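Local coordinates for protein glycinin A3B4 subunit (Glycine max, PDB 2D5F) that serves as a seed storage protein of soybean, an 11S globulin of two cupin domains whose subunits assemble into oligomers, at the interface of chains A and B. Numbering follows the deposited sequence. Chains: chain A/B, glycinin A3B4 subunit.

Three patches of the joint between neighbouring subunits lie close together: the C-alpha centres of contact 1 are about 15 Å from those of contact 2 and of contact 3, while contacts 2 and 3 stand about 20 Å apart. Contacts 1 and 3 both draw on helices 464-471 and 475-483 of chain A, and contacts 2 and 3 share helix 455-461. Chain B answers with helix 221-226 in contact 1, segments 204-207 and 210-216 in contact 2, and strands of its N-terminal cupin region in contact 3. One subunit's C-terminal half thus meets its neighbour's N-terminal half, head to tail within the deposited hexamer.

Contact 1: the interface of chains A and B. Residues chain A 471, 473, 477, 480-481; chain B 219, 222-223, 226-227.
The ring of A:Tyr471 carries methyl CD2 of B:Leu227 over the centre of one face, 3.6 Å from the centroid. Backbone O of B:Leu227 lies beyond the ring's rim on that same side, 3.4 Å from CE2 of A:Tyr471. Two flat groups meet nearby, the amide of A:Gln477 and the carboxylate of B:Asp222, their planes 16° apart. Amide NE2 of A:Gln477 comes within 2.7 Å of OD2 of B:Asp222, but as modelled its N-H does not point there, so the pair is a close polar approach and not a hydrogen bond. The same NE2 makes a weak, bent hydrogen bond to hydroxyl OG1 of B:Thr223 (3.3 Å). Beyond CG the A:Gln477 chain is extended (chi2 170°), which carries its amide to the start of helix 221-226. B:Thr223 turns OG1 toward A:Gln477 and methyl CG2 toward A:Leu473. A:Leu473 crosses B:Thr223 at about a right angle and brings CD2 to 3.6 Å from CB of B:Lys226. A:Leu481 meets B:Leu227 tip to tip, CD1 to CD2 at 3.7 Å, so B:Leu227 CD2 is shared between this leucine and the tyrosine face. A water joins backbone O of A:Tyr471 to backbone O of B:Lys226. The patch packs helices 464-471 and 475-483 of one subunit, with the loop between them, against helix 221-226 and the residue that follows it in the next, a largely apolar seam with a polar margin that would help hold neighbouring subunits together.

Contact 2: the interface of chains A and B. Residues chain A 382, 402, 404, 429, 431, 455; chain B 204-205, 208, 212-213.
B:Phe208 inserts its ring between A:Val404 and A:Pro382 of the C-terminal cupin domain of chain A, whose strands 398-404 and 429-435 line much of this apolar patch. Methyl CG2 of A:Val404 sits over one face, 3.9 Å from the ring centroid and displaced toward the rim. CG of A:Pro382 faces the opposite side more loosely, 4.2 Å from CZ of B:Phe208. CG1 of A:Val429 approaches CE2 of the phenyl ring at 3.8 Å, while CB groups of A:Arg402 and A:Ala431 approach its CE1. Backbone O of B:Leu205 lies at the ring edge, in plane, within the same chain. A:Arg402, extended from CG to NE (chi2 -174°), passes B:Phe208 and reaches B:Phe212. Its guanidinium NH1 lies over the latter ring toward the rim, 3.9 Å from the centroid, in a cation-pi contact with the two planes 40° apart. B:Phe212 has CG anti to its backbone N (chi1 -176°), which carries the ring out from helix 210-216; its CE1 lies 3.5 Å from CB of A:Ala431. At the other end of the patch, CG2 of A:Val429 packs on CB of B:Val204 at 3.6 Å. CD1 of A:Ile455 and CD2 of B:Leu205 are pressed tightly together at 3.5 Å as their side chains run past each other in opposite directions.

Contact 3: the interface of chains A and B. Residues chain A 460-463, 466, 482; chain B 109, 111-112, 114, 132, 246.
The turn joining helices 455-461 and 464-471 of chain A lies against the N-terminal cupin region of chain B, with A:Pro463 facing the partner. Atom CG of this proline sits over the centre of the imidazole of B:His111, 3.5 Å from the centroid. B:His111 holds CG between backbone N and carbonyl carbon (chi1 54°), and the rotation of its ring is held by ND1, which donates in the ring plane to backbone O of B:Gln112 at 2.8 Å. Atom CB of A:Pro463 touches CG1 of B:Val246, and its CD approaches CZ2 of B:Trp132. CG2 of A:Val466 sits squarely over the six-membered ring of the B:Trp132 indole, 3.7 Å from its centroid. The polar side centres on backbone O of A:Ala461. It accepts a hydrogen bond from backbone N of B:Gln112 at 3.0 Å and also meets a water that is bound by indole NE1 of B:Trp132. Methyl CB of A:Ala461 packs on the side-chain amide of B:Gln112. The chain of A:Lys482, extended beyond CG, brings its ammonium NZ to backbone O of A:Ile462 within its own subunit, which helps position it for a salt bridge with B:Asp109. In that bridge NZ of A:Lys482 lies 2.8 Å from carboxylate OD2 of B:Asp109, met on the syn side and 19° out of the carboxylate plane.

Contact 1: the interface of chains A and B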
ATOM      1  N   TYR A 471     -19.622   7.537 -37.551  1.00 29.58           N
ATOM      2  CA  TYR A 471     -18.924   7.703 -38.818  1.00 28.24           C
ATOM      3  C   TYR A 471     -19.804   7.600 -40.059  1.00 34.91           C
ATOM      4  O   TYR A 471     -19.291   7.602 -41.178  1.00 35.23           O
ATOM      5  CB  TYR A 471     -17.805   6.669 -38.927  1.00 29.21           C
ATOM      6  CG  TYR A 471     -16.792   6.716 -37.802  1.00 27.74           C
ATOM      7  CD1 TYR A 471     -16.804   5.758 -36.784  1.00 29.81           C
ATOM      8  CD2 TYR A 471     -15.803   7.701 -37.770  1.00 28.66           C
ATOM      9  CE1 TYR A 471     -15.848   5.778 -35.760  1.00 27.84           C
ATOM     10  CE2 TYR A 471     -14.842   7.732 -36.746  1.00 26.96           C
ATOM     11  CZ  TYR A 471     -14.873   6.766 -35.751  1.00 21.47           C
ATOM     12  OH  TYR A 471     -13.929   6.783 -34.754  1.00 23.83           O
ATOM     13  N   LEU A 473     -21.530   5.025 -41.173  1.00 39.45           N
ATOM     14  CA  LEU A 473     -21.170   3.782 -41.843  1.00 34.47           C
ATOM     15  C   LEU A 473     -22.351   2.829 -41.844  1.00 40.06           C
ATOM     16  O   LEU A 473     -23.270   2.967 -41.033  1.00 42.47           O
ATOM     17  CB  LEU A 473     -19.989   3.116 -41.130  1.00 33.44           C
ATOM     18  CG  LEU A 473     -18.628   3.807 -41.249  1.00 38.52           C
ATOM     19  CD1 LEU A 473     -17.624   3.175 -40.290  1.00 32.45           C
ATOM     20  CD2 LEU A 473     -18.139   3.704 -42.685  1.00 35.57           C
ATOM     21  N   GLN A 477     -19.975  -2.207 -43.170  1.00 41.07           N
ATOM     22  CA  GLN A 477     -18.675  -1.566 -43.033  1.00 39.50           C
ATOM     23  C   GLN A 477     -18.203  -1.627 -41.580  1.00 40.40           C
ATOM     24  O   GLN A 477     -17.028  -1.861 -41.314  1.00 36.05           O
ATOM     25  CB  GLN A 477     -18.759  -0.110 -43.501  1.00 43.56           C
ATOM     26  CG  GLN A 477     -18.995   0.056 -44.995  1.00 42.29           C
ATOM     27  CD  GLN A 477     -19.301   1.489 -45.377  1.00 48.47           C
ATOM     28  OE1 GLN A 477     -20.329   2.042 -44.976  1.00 47.13           O
ATOM     29  NE2 GLN A 477     -18.408   2.106 -46.151  1.00 41.75           N
ATOM     30  N   GLN A 480     -16.831  -4.745 -40.749  1.00 39.58           N
ATOM     31  CA  GLN A 480     -15.501  -4.809 -41.339  1.00 43.66           C
ATOM     32  C   GLN A 480     -14.438  -4.385 -40.332  1.00 41.52           C
ATOM     33  O   GLN A 480     -13.500  -5.132 -40.053  1.00 44.67           O
ATOM     34  CB  GLN A 480     -15.430  -3.891 -42.563  1.00 51.95           C
ATOM     35  CG  GLN A 480     -14.022  -3.682 -43.105  1.00 46.98           C
ATOM     36  CD  GLN A 480     -13.401  -4.974 -43.590  1.00 53.69           C
ATOM     37  OE1 GLN A 480     -12.206  -5.033 -43.883  1.00 57.89           O
ATOM     38  NE2 GLN A 480     -14.214  -6.018 -43.686  1.00 49.32           N
ATOM     39  N   LEU A 481     -14.591  -3.173 -39.805  1.00 40.69           N
ATOM     40  CA  LEU A 481     -13.652  -2.620 -38.833  1.00 44.87           C
ATOM     41  C   LEU A 481     -13.435  -3.514 -37.622  1.00 44.28           C
ATOM     42  O   LEU A 481     -12.303  -3.736 -37.199  1.00 49.89           O
ATOM     43  CB  LEU A 481     -14.143  -1.258 -38.335  1.00 47.97           C
ATOM     44  CG  LEU A 481     -14.023  -0.027 -39.227  1.00 43.32           C
ATOM     45  CD1 LEU A 481     -14.579   1.180 -38.489  1.00 37.78           C
ATOM     46  CD2 LEU A 481     -12.562   0.199 -39.589  1.00 41.96           C
TER
ATOM     47  N   THR B 219      -8.963  -1.840 -44.037  1.00 32.45           N
ATOM     48  CA  THR B 219     -10.274  -1.523 -44.592  1.00 38.05           C
ATOM     49  C   THR B 219     -10.131  -0.852 -45.962  1.00 39.76           C
ATOM     50  O   THR B 219      -9.025  -0.479 -46.361  1.00 37.55           O
ATOM     51  CB  THR B 219     -11.054  -0.585 -43.643  1.00 37.36           C
ATOM     52  OG1 THR B 219     -12.419  -0.501 -44.065  1.00 47.77           O
ATOM     53  CG2 THR B 219     -10.454   0.806 -43.655  1.00 45.94           C
ATOM     54  N   ASP B 222     -13.152   3.600 -49.034  1.00 38.50           N
ATOM     55  CA  ASP B 222     -14.499   4.110 -48.804  1.00 41.55           C
ATOM     56  C   ASP B 222     -14.775   4.269 -47.306  1.00 31.79           C
ATOM     57  O   ASP B 222     -15.139   5.349 -46.839  1.00 33.74           O
ATOM     58  CB  ASP B 222     -15.516   3.160 -49.447  1.00 48.83           C
ATOM     59  CG  ASP B 222     -16.947   3.524 -49.118  1.00 61.09           C
ATOM     60  OD1 ASP B 222     -17.317   4.707 -49.269  1.00 67.67           O
ATOM     61  OD2 ASP B 222     -17.709   2.617 -48.714  1.00 73.60           O
ATOM     62  N   THR B 223     -14.597   3.186 -46.559  1.00 33.97           N
ATOM     63  CA  THR B 223     -14.808   3.207 -45.116  1.00 28.24           C
ATOM     64  C   THR B 223     -13.830   4.180 -44.465  1.00 23.43           C
ATOM     65  O   THR B 223     -14.223   5.011 -43.642  1.00 31.34           O
ATOM     66  CB  THR B 223     -14.599   1.805 -44.519  1.00 30.40           C
ATOM     67  OG1 THR B 223     -15.571   0.911 -45.071  1.00 36.96           O
ATOM     68  CG2 THR B 223     -14.738   1.837 -43.000  1.00 31.71           C
ATOM     69  N   LYS B 226     -14.728   7.759 -44.591  1.00 28.95           N
ATOM     70  CA  LYS B 226     -15.776   8.048 -43.621  1.00 31.71           C
ATOM     71  C   LYS B 226     -15.250   8.187 -42.197  1.00 31.17           C
ATOM     72  O   LYS B 226     -15.783   8.959 -41.406  1.00 27.60           O
ATOM     73  CB  LYS B 226     -16.836   6.951 -43.659  1.00 32.95           C
ATOM     74  CG  LYS B 226     -17.864   7.112 -44.762  1.00 41.97           C
ATOM     75  CD  LYS B 226     -18.704   8.361 -44.545  1.00 44.06           C
ATOM     76  CE  LYS B 226     -20.008   8.271 -45.317  1.00 47.04           C
ATOM     77  NZ  LYS B 226     -19.770   7.916 -46.744  1.00 55.80           N
ATOM     78  N   LEU B 227     -14.203   7.436 -41.873  1.00 30.10           N
ATOM     79  CA  LEU B 227     -13.624   7.492 -40.536  1.00 33.08           C
ATOM     80  C   LEU B 227     -13.072   8.874 -40.210  1.00 31.63           C
ATOM     81  O   LEU B 227     -12.808   9.184 -39.044  1.00 29.26           O
ATOM     82  CB  LEU B 227     -12.517   6.436 -40.388  1.00 26.13           C
ATOM     83  CG  LEU B 227     -12.992   4.980 -40.341  1.00 30.93           C
ATOM     84  CD1 LEU B 227     -11.796   4.045 -40.215  1.00 30.84           C
ATOM     85  CD2 LEU B 227     -13.944   4.787 -39.164  1.00 28.25           C
TER
HETATM   86  O   HOH W   1     -18.170  10.281 -41.694  1.00 34.22           O

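Contact 2: the interface of chains A and B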
ATOM      1  N   PRO A 382      -2.576   3.551 -35.451  1.00 18.86           N
ATOM      2  CA  PRO A 382      -2.900   4.681 -34.573  1.00 22.44           C
ATOM      3  C   PRO A 382      -3.147   4.314 -33.120  1.00 19.06           C
ATOM      4  O   PRO A 382      -4.076   3.567 -32.805  1.00 18.00           O
ATOM      5  CB  PRO A 382      -4.135   5.281 -35.232  1.00 23.76           C
ATOM      6  CG  PRO A 382      -3.852   5.063 -36.684  1.00 22.49           C
ATOM      7  CD  PRO A 382      -3.349   3.639 -36.706  1.00 21.09           C
ATOM      8  N   ARG A 402       3.732   9.681 -37.706  1.00 20.77           N
ATOM      9  CA  ARG A 402       2.723  10.731 -37.714  1.00 19.65           C
ATOM     10  C   ARG A 402       2.144  10.936 -36.310  1.00 25.38           C
ATOM     11  O   ARG A 402       1.788   9.970 -35.632  1.00 24.28           O
ATOM     12  CB  ARG A 402       1.599  10.379 -38.699  1.00 25.09           C
ATOM     13  CG  ARG A 402       2.066  10.214 -40.147  1.00 45.30           C
ATOM     14  CD  ARG A 402       0.889  10.007 -41.099  1.00 52.42           C
ATOM     15  NE  ARG A 402       1.287  10.015 -42.510  1.00 55.25           N
ATOM     16  CZ  ARG A 402       1.752   8.961 -43.177  1.00 52.04           C
ATOM     17  NH1 ARG A 402       1.886   7.789 -42.571  1.00 52.80           N
ATOM     18  NH2 ARG A 402       2.082   9.078 -44.458  1.00 45.84           N
ATOM     19  N   VAL A 404      -0.769  13.241 -34.257  1.00 26.97           N
ATOM     20  CA  VAL A 404      -1.949  14.098 -34.358  1.00 24.44           C
ATOM     21  C   VAL A 404      -2.461  14.595 -33.001  1.00 26.40           C
ATOM     22  O   VAL A 404      -2.629  13.801 -32.074  1.00 28.81           O
ATOM     23  CB  VAL A 404      -3.098  13.330 -35.056  1.00 25.14           C
ATOM     24  CG1 VAL A 404      -4.324  14.217 -35.188  1.00 22.75           C
ATOM     25  CG2 VAL A 404      -2.635  12.831 -36.420  1.00 23.84           C
ATOM     26  N   VAL A 429      -2.325  11.168 -30.731  1.00 24.19           N
ATOM     27  CA  VAL A 429      -2.366   9.908 -31.456  1.00 19.50           C
ATOM     28  C   VAL A 429      -1.175   9.784 -32.389  1.00 22.37           C
ATOM     29  O   VAL A 429      -0.854  10.702 -33.138  1.00 22.40           O
ATOM     30  CB  VAL A 429      -3.674   9.778 -32.247  1.00 25.92           C
ATOM     31  CG1 VAL A 429      -3.751   8.412 -32.916  1.00 22.66           C
ATOM     32  CG2 VAL A 429      -4.853   9.992 -31.308  1.00 20.55           C
ATOM     33  N   ALA A 431       1.292   6.981 -34.989  1.00 21.76           N
ATOM     34  CA  ALA A 431       1.362   5.772 -35.792  1.00 20.73           C
ATOM     35  C   ALA A 431       2.729   5.754 -36.464  1.00 21.90           C
ATOM     36  O   ALA A 431       3.317   6.805 -36.727  1.00 22.72           O
ATOM     37  CB  ALA A 431       0.256   5.763 -36.833  1.00 23.66           C
ATOM     38  N   ILE A 455      -6.504   2.401 -31.657  1.00 21.54           N
ATOM     39  CA  ILE A 455      -7.843   2.602 -32.182  1.00 19.81           C
ATOM     40  C   ILE A 455      -8.580   1.371 -32.676  1.00 16.78           C
ATOM     41  O   ILE A 455      -9.785   1.277 -32.479  1.00 23.04           O
ATOM     42  CB  ILE A 455      -7.829   3.728 -33.242  1.00 18.53           C
ATOM     43  CG1 ILE A 455      -7.558   5.062 -32.531  1.00 21.93           C
ATOM     44  CG2 ILE A 455      -9.164   3.805 -33.965  1.00 21.29           C
ATOM     45  CD1 ILE A 455      -7.427   6.279 -33.451  1.00 25.15           C
TER
ATOM     46  N   VAL B 204      -9.278  13.073 -34.085  1.00 24.37           N
ATOM     47  CA  VAL B 204      -7.893  12.648 -34.185  1.00 26.67           C
ATOM     48  C   VAL B 204      -7.706  11.830 -35.461  1.00 24.68           C
ATOM     49  O   VAL B 204      -6.621  11.816 -36.043  1.00 23.85           O
ATOM     50  CB  VAL B 204      -7.461  11.813 -32.943  1.00 28.14           C
ATOM     51  CG1 VAL B 204      -7.572  12.677 -31.689  1.00 23.55           C
ATOM     52  CG2 VAL B 204      -8.330  10.559 -32.804  1.00 17.45           C
ATOM     53  N   LEU B 205      -8.770  11.169 -35.912  1.00 23.75           N
ATOM     54  CA  LEU B 205      -8.680  10.362 -37.126  1.00 30.11           C
ATOM     55  C   LEU B 205      -8.584  11.210 -38.394  1.00 28.20           C
ATOM     56  O   LEU B 205      -8.040  10.760 -39.400  1.00 26.33           O
ATOM     57  CB  LEU B 205      -9.873   9.406 -37.228  1.00 22.77           C
ATOM     58  CG  LEU B 205      -9.841   8.229 -36.250  1.00 25.32           C
ATOM     59  CD1 LEU B 205     -11.086   7.386 -36.408  1.00 22.05           C
ATOM     60  CD2 LEU B 205      -8.600   7.401 -36.500  1.00 21.63           C
ATOM     61  N   PHE B 208      -5.177  11.851 -40.140  1.00 25.97           N
ATOM     62  CA  PHE B 208      -4.526  10.819 -40.949  1.00 29.34           C
ATOM     63  C   PHE B 208      -5.172  10.805 -42.331  1.00 27.58           C
ATOM     64  O   PHE B 208      -6.319  11.219 -42.479  1.00 27.58           O
ATOM     65  CB  PHE B 208      -4.697   9.445 -40.295  1.00 19.09           C
ATOM     66  CG  PHE B 208      -3.958   9.297 -39.001  1.00 20.46           C
ATOM     67  CD1 PHE B 208      -2.598   8.995 -38.992  1.00 23.43           C
ATOM     68  CD2 PHE B 208      -4.611   9.495 -37.791  1.00 23.50           C
ATOM     69  CE1 PHE B 208      -1.895   8.892 -37.790  1.00 26.98           C
ATOM     70  CE2 PHE B 208      -3.919   9.396 -36.580  1.00 26.71           C
ATOM     71  CZ  PHE B 208      -2.562   9.095 -36.580  1.00 23.26           C
ATOM     72  N   PHE B 212      -3.766   5.818 -45.476  1.00 28.14           N
ATOM     73  CA  PHE B 212      -3.096   5.206 -44.329  1.00 28.25           C
ATOM     74  C   PHE B 212      -4.113   4.575 -43.371  1.00 19.75           C
ATOM     75  O   PHE B 212      -3.871   3.518 -42.800  1.00 23.98           O
ATOM     76  CB  PHE B 212      -2.247   6.251 -43.596  1.00 22.56           C
ATOM     77  CG  PHE B 212      -1.452   5.688 -42.451  1.00 22.07           C
ATOM     78  CD1 PHE B 212      -1.808   5.963 -41.137  1.00 27.05           C
ATOM     79  CD2 PHE B 212      -0.369   4.844 -42.691  1.00 30.69           C
ATOM     80  CE1 PHE B 212      -1.098   5.401 -40.070  1.00 28.14           C
ATOM     81  CE2 PHE B 212       0.347   4.277 -41.637  1.00 27.04           C
ATOM     82  CZ  PHE B 212      -0.019   4.556 -40.324  1.00 28.70           C
ATOM     83  N   LEU B 213      -5.256   5.228 -43.195  1.00 27.25           N
ATOM     84  CA  LEU B 213      -6.287   4.693 -42.318  1.00 25.73           C
ATOM     85  C   LEU B 213      -6.761   3.358 -42.895  1.00 27.67           C
ATOM     86  O   LEU B 213      -6.979   2.395 -42.161  1.00 22.12           O
ATOM     87  CB  LEU B 213      -7.440   5.697 -42.205  1.00 23.85           C
ATOM     88  CG  LEU B 213      -7.685   6.337 -40.829  1.00 35.01           C
ATOM     89  CD1 LEU B 213      -6.381   6.467 -40.042  1.00 31.47           C
ATOM     90  CD2 LEU B 213      -8.355   7.687 -41.005  1.00 24.04           C
TER

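Contact 3: the interface of chains A and B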
ATOM      1  N   ARG A 460     -13.554  -2.194 -31.461  1.00 20.83           N
ATOM      2  CA  ARG A 460     -14.110  -3.443 -30.949  1.00 26.43           C
ATOM      3  C   ARG A 460     -14.917  -3.260 -29.660  1.00 24.48           C
ATOM      4  O   ARG A 460     -15.897  -3.970 -29.430  1.00 21.73           O
ATOM      5  CB  ARG A 460     -12.995  -4.479 -30.735  1.00 21.61           C
ATOM      6  CG  ARG A 460     -12.281  -4.906 -32.025  1.00 21.86           C
ATOM      7  CD  ARG A 460     -11.543  -6.225 -31.853  1.00 27.06           C
ATOM      8  NE  ARG A 460     -10.411  -6.129 -30.934  1.00 31.19           N
ATOM      9  CZ  ARG A 460      -9.184  -5.751 -31.289  1.00 32.12           C
ATOM     10  NH1 ARG A 460      -8.220  -5.690 -30.380  1.00 33.65           N
ATOM     11  NH2 ARG A 460      -8.914  -5.451 -32.554  1.00 26.82           N
ATOM     12  N   ALA A 461     -14.525  -2.285 -28.843  1.00 20.54           N
ATOM     13  CA  ALA A 461     -15.204  -2.022 -27.576  1.00 22.68           C
ATOM     14  C   ALA A 461     -16.492  -1.210 -27.683  1.00 24.91           C
ATOM     15  O   ALA A 461     -17.316  -1.225 -26.763  1.00 21.95           O
ATOM     16  CB  ALA A 461     -14.244  -1.321 -26.622  1.00 22.70           C
ATOM     17  N   ILE A 462     -16.665  -0.496 -28.794  1.00 21.91           N
ATOM     18  CA  ILE A 462     -17.843   0.347 -28.986  1.00 23.26           C
ATOM     19  C   ILE A 462     -18.947  -0.347 -29.783  1.00 22.06           C
ATOM     20  O   ILE A 462     -18.676  -1.016 -30.777  1.00 24.60           O
ATOM     21  CB  ILE A 462     -17.444   1.654 -29.695  1.00 30.09           C
ATOM     22  CG1 ILE A 462     -16.393   2.385 -28.860  1.00 24.25           C
ATOM     23  CG2 ILE A 462     -18.664   2.539 -29.920  1.00 26.24           C
ATOM     24  CD1 ILE A 462     -15.820   3.612 -29.534  1.00 26.84           C
ATOM     25  N   PRO A 463     -20.211  -0.199 -29.348  1.00 23.25           N
ATOM     26  CA  PRO A 463     -21.348  -0.823 -30.040  1.00 25.39           C
ATOM     27  C   PRO A 463     -21.440  -0.413 -31.519  1.00 25.66           C
ATOM     28  O   PRO A 463     -21.156   0.731 -31.872  1.00 22.76           O
ATOM     29  CB  PRO A 463     -22.558  -0.335 -29.236  1.00 21.88           C
ATOM     30  CG  PRO A 463     -21.987  -0.129 -27.849  1.00 23.98           C
ATOM     31  CD  PRO A 463     -20.666   0.542 -28.155  1.00 22.87           C
ATOM     32  N   VAL A 466     -23.268   2.793 -32.379  1.00 26.38           N
ATOM     33  CA  VAL A 466     -22.622   4.016 -31.920  1.00 28.29           C
ATOM     34  C   VAL A 466     -21.614   4.382 -33.005  1.00 21.75           C
ATOM     35  O   VAL A 466     -21.466   5.544 -33.371  1.00 26.07           O
ATOM     36  CB  VAL A 466     -21.877   3.806 -30.585  1.00 25.45           C
ATOM     37  CG1 VAL A 466     -21.015   5.023 -30.281  1.00 25.89           C
ATOM     38  CG2 VAL A 466     -22.884   3.579 -29.463  1.00 21.03           C
ATOM     39  N   LYS A 482     -14.529  -4.024 -37.067  1.00 46.28           N
ATOM     40  CA  LYS A 482     -14.474  -4.859 -35.875  1.00 44.70           C
ATOM     41  C   LYS A 482     -13.895  -6.260 -35.988  1.00 47.93           C
ATOM     42  O   LYS A 482     -13.024  -6.635 -35.203  1.00 51.84           O
ATOM     43  CB  LYS A 482     -15.869  -4.991 -35.264  1.00 41.82           C
ATOM     44  CG  LYS A 482     -16.431  -3.737 -34.635  1.00 35.47           C
ATOM     45  CD  LYS A 482     -17.556  -4.125 -33.695  1.00 36.53           C
ATOM     46  CE  LYS A 482     -18.047  -2.949 -32.892  1.00 47.19           C
ATOM     47  NZ  LYS A 482     -18.867  -3.407 -31.742  1.00 37.84           N
TER
ATOM     48  N   ASP B 109     -22.785  -8.754 -33.074  1.00 45.14           N
ATOM     49  CA  ASP B 109     -22.038  -7.659 -32.480  1.00 40.00           C
ATOM     50  C   ASP B 109     -21.601  -7.980 -31.055  1.00 36.13           C
ATOM     51  O   ASP B 109     -22.190  -8.822 -30.376  1.00 29.32           O
ATOM     52  CB  ASP B 109     -22.854  -6.365 -32.459  1.00 36.67           C
ATOM     53  CG  ASP B 109     -21.977  -5.133 -32.225  1.00 37.46           C
ATOM     54  OD1 ASP B 109     -22.412  -4.203 -31.519  1.00 24.30           O
ATOM     55  OD2 ASP B 109     -20.846  -5.097 -32.763  1.00 40.79           O
ATOM     56  N   HIS B 111     -19.443  -5.746 -27.656  1.00 25.74           N
ATOM     57  CA  HIS B 111     -18.840  -4.510 -27.192  1.00 26.52           C
ATOM     58  C   HIS B 111     -18.709  -4.552 -25.682  1.00 27.41           C
ATOM     59  O   HIS B 111     -19.238  -5.454 -25.029  1.00 29.83           O
ATOM     60  CB  HIS B 111     -19.690  -3.309 -27.629  1.00 22.48           C
ATOM     61  CG  HIS B 111     -21.132  -3.400 -27.226  1.00 25.10           C
ATOM     62  ND1 HIS B 111     -21.554  -3.242 -25.923  1.00 22.13           N
ATOM     63  CD2 HIS B 111     -22.250  -3.613 -27.960  1.00 29.98           C
ATOM     64  CE1 HIS B 111     -22.869  -3.349 -25.873  1.00 21.95           C
ATOM     65  NE2 HIS B 111     -23.317  -3.574 -27.094  1.00 24.05           N
ATOM     66  N   GLN B 112     -18.000  -3.584 -25.120  1.00 22.62           N
ATOM     67  CA  GLN B 112     -17.830  -3.552 -23.676  1.00 25.87           C
ATOM     68  C   GLN B 112     -19.109  -3.189 -22.929  1.00 22.69           C
ATOM     69  O   GLN B 112     -20.096  -2.773 -23.526  1.00 23.55           O
ATOM     70  CB  GLN B 112     -16.674  -2.622 -23.312  1.00 21.05           C
ATOM     71  CG  GLN B 112     -15.346  -3.331 -23.459  1.00 20.45           C
ATOM     72  CD  GLN B 112     -14.155  -2.453 -23.187  1.00 16.91           C
ATOM     73  OE1 GLN B 112     -14.234  -1.492 -22.420  1.00 24.14           O
ATOM     74  NE2 GLN B 112     -13.030  -2.790 -23.797  1.00 17.46           N
ATOM     75  N   ILE B 114     -22.242  -1.767 -20.909  1.00 22.72           N
ATOM     76  CA  ILE B 114     -23.015  -0.539 -21.053  1.00 23.57           C
ATOM     77  C   ILE B 114     -23.478  -0.168 -19.651  1.00 24.11           C
ATOM     78  O   ILE B 114     -24.062  -0.992 -18.951  1.00 28.00           O
ATOM     79  CB  ILE B 114     -24.252  -0.741 -21.955  1.00 28.79           C
ATOM     80  CG1 ILE B 114     -23.808  -1.084 -23.376  1.00 31.87           C
ATOM     81  CG2 ILE B 114     -25.121   0.502 -21.933  1.00 31.45           C
ATOM     82  CD1 ILE B 114     -22.869  -0.073 -23.986  1.00 25.51           C
ATOM     83  N   TRP B 132     -18.567   7.554 -24.455  1.00 20.62           N
ATOM     84  CA  TRP B 132     -19.647   8.121 -25.246  1.00 23.89           C
ATOM     85  C   TRP B 132     -20.906   8.005 -24.401  1.00 24.56           C
ATOM     86  O   TRP B 132     -21.015   7.120 -23.546  1.00 21.93           O
ATOM     87  CB  TRP B 132     -19.835   7.369 -26.572  1.00 19.70           C
ATOM     88  CG  TRP B 132     -20.048   5.897 -26.422  1.00 22.25           C
ATOM     89  CD1 TRP B 132     -19.092   4.924 -26.461  1.00 21.52           C
ATOM     90  CD2 TRP B 132     -21.287   5.233 -26.147  1.00 21.39           C
ATOM     91  NE1 TRP B 132     -19.656   3.697 -26.225  1.00 21.80           N
ATOM     92  CE2 TRP B 132     -21.003   3.856 -26.029  1.00 16.90           C
ATOM     93  CE3 TRP B 132     -22.610   5.668 -25.989  1.00 21.19           C
ATOM     94  CZ2 TRP B 132     -21.992   2.907 -25.755  1.00 20.29           C
ATOM     95  CZ3 TRP B 132     -23.597   4.725 -25.717  1.00 22.96           C
ATOM     96  CH2 TRP B 132     -23.280   3.359 -25.603  1.00 22.13           C
ATOM     97  N   VAL B 246     -28.331  -0.976 -28.680  1.00 33.01           N
ATOM     98  CA  VAL B 246     -27.107  -1.644 -28.247  1.00 32.40           C
ATOM     99  C   VAL B 246     -27.435  -2.889 -27.424  1.00 32.46           C
ATOM    100  O   VAL B 246     -28.581  -3.100 -27.033  1.00 31.52           O
ATOM    101  CB  VAL B 246     -26.207  -0.709 -27.390  1.00 33.38           C
ATOM    102  CG1 VAL B 246     -25.908   0.577 -28.154  1.00 30.13           C
ATOM    103  CG2 VAL B 246     -26.880  -0.403 -26.059  1.00 32.34           C
TER
HETATM  104  O   HOH W   2     -18.158   1.306 -25.326  1.00 21.58           O